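Local coordinates for protein capsid (Human calicivirus NLV/Boxer/2001/US, PDB 4RDL) that forms the protruding P domain of a norovirus capsid, which binds Lewis y histo-blood group tetrasaccharide and so probably mediates attachment to host cells, at residues 51-54 and 58-61. Sequence-based numbering, arbitrary orientation.
Sequences GRVT and QLQG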
loop_
_atom_site.group_PDB
_atom_site.type_symbol
_atom_site.label_atom_id
_atom_site.label_comp_id
_atom_site.label_asym_id
_atom_site.label_seq_id
_atom_site.Cartn_x
_atom_site.Cartn_y
_atom_site.Cartn_z
ATOM N N GLY A 51 7.777 -4.845 8.479
ATOM C CA GLY A 51 6.789 -5.010 9.539
ATOM C C GLY A 51 7.373 -4.997 10.940
ATOM O O GLY A 51 6.744 -5.526 11.864
ATOM N N ARG A 52 8.558 -4.402 11.107
ATOM C CA ARG A 52 9.249 -4.385 12.396
ATOM C C ARG A 52 9.198 -3.001 13.041
ATOM O O ARG A 52 9.641 -2.011 12.448
ATOM C CB ARG A 52 10.709 -4.825 12.237
ATOM C CG ARG A 52 10.893 -6.188 11.577
ATOM C CD ARG A 52 10.275 -7.323 12.412
ATOM N NE ARG A 52 10.808 -7.404 13.777
ATOM C CZ ARG A 52 11.853 -8.151 14.138
ATOM N NH1 ARG A 52 12.482 -8.901 13.243
ATOM N NH2 ARG A 52 12.261 -8.160 15.405
ATOM N N VAL A 53 8.655 -2.951 14.255
ATOM C CA VAL A 53 8.496 -1.713 15.014
ATOM C C VAL A 53 8.269 -2.092 16.477
ATOM O O VAL A 53 7.698 -3.138 16.767
ATOM C CB VAL A 53 7.287 -0.894 14.488
ATOM C CG1 VAL A 53 5.967 -1.630 14.757
ATOM C CG2 VAL A 53 7.260 0.510 15.073
ATOM N N THR A 54 8.746 -1.264 17.399
ATOM C CA THR A 54 8.431 -1.473 18.802
ATOM C C THR A 54 7.009 -0.985 19.086
ATOM O O THR A 54 6.434 -0.208 18.311
ATOM C CB THR A 54 9.392 -0.715 19.714
ATOM O OG1 THR A 54 9.299 0.689 19.436
ATOM C CG2 THR A 54 10.820 -1.182 19.485
ATOM N N GLN A 58 9.045 2.802 17.448
ATOM C CA GLN A 58 10.390 2.891 16.876
ATOM C C GLN A 58 10.554 1.896 15.732
ATOM O O GLN A 58 10.561 0.681 15.956
ATOM C CB GLN A 58 11.455 2.616 17.940
ATOM C CG GLN A 58 11.424 3.554 19.134
ATOM C CD GLN A 58 12.399 3.137 20.225
ATOM O OE1 GLN A 58 11.994 2.713 21.312
ATOM N NE2 GLN A 58 13.693 3.257 19.939
ATOM N N LEU A 59 10.668 2.409 14.510
ATOM C CA LEU A 59 10.842 1.561 13.338
ATOM C C LEU A 59 12.164 0.807 13.382
ATOM O O LEU A 59 13.179 1.347 13.830
ATOM C CB LEU A 59 10.777 2.398 12.054
ATOM C CG LEU A 59 9.408 3.013 11.753
ATOM C CD1 LEU A 59 9.523 4.102 10.703
ATOM C CD2 LEU A 59 8.422 1.935 11.322
ATOM N N GLN A 60 12.148 -0.426 12.881
ATOM C CA GLN A 60 13.353 -1.252 12.829
ATOM C C GLN A 60 13.571 -1.852 11.447
ATOM O O GLN A 60 12.655 -1.890 10.629
ATOM C CB GLN A 60 13.270 -2.369 13.862
ATOM C CG GLN A 60 13.151 -1.871 15.289
ATOM C CD GLN A 60 13.080 -3.008 16.266
ATOM O OE1 GLN A 60 12.741 -4.124 15.891
ATOM N NE2 GLN A 60 13.399 -2.736 17.530
ATOM N N GLY A 61 14.786 -2.333 11.200
ATOM C CA GLY A 61 15.110 -2.979 9.942
ATOM C C GLY A 61 14.906 -2.057 8.760
ATOM O O GLY A 61 15.385 -0.923 8.760
HETATM O O HOH W 1 11.922 -6.109 17.372
#
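The guanidinium of R52 and the amide of Q60 are inclined to each other by 63°, and their approach is oblique, with no stacking. A water joins them, taking a hydrogen bond from R52 NH2 (2.9 Å) and giving one to Q60 OE1 (2.6 Å). T54 approaches the same amide from one side of its plane, its methyl CG2 lying beyond the nitrogen end, 3.6 Å from Q60 NE2 and above the plane rather than over the middle of the group. Bends at chi2 and chi3 fold the R52 chain round toward the water, and its charged end is fixed elsewhere: NH1 donates to F48 O and NH2 also to P203 O. Nearer the backbone, R52 CB rests against Q60 CB at 3.9 Å.

51-54 and 58-61 are the two arms of a short hairpin-like excursion, joined by a three-residue connection, in the long loop between strands 35-38 and 72-80. V53 and L59 form its single antiparallel bridge, a non-hydrogen-bonded pair, as their CA atoms at 4.4 Å and the flanking bonds Q60 N to R52 O and T54 N to Q58 O indicate. V53 CA also makes a CH...O contact with Q58 O.

At the closed end, T54 OG1 lies between its own backbone N and carbonyl carbon (chi1 60°), which brings it to 2.9 Å from Q58 N as acceptor. OG1 is also hydrogen-bonded to D56 OD1, in the connecting turn, so the hydroxyl ties both the turn and the returning chain. On the opposite side from R52 and Q60, V53 CG2 meets L59 CD2 at 4.2 Å, and both side chains press on helix 235-244, V53 at V238 and F241, L59 at V238 and V242.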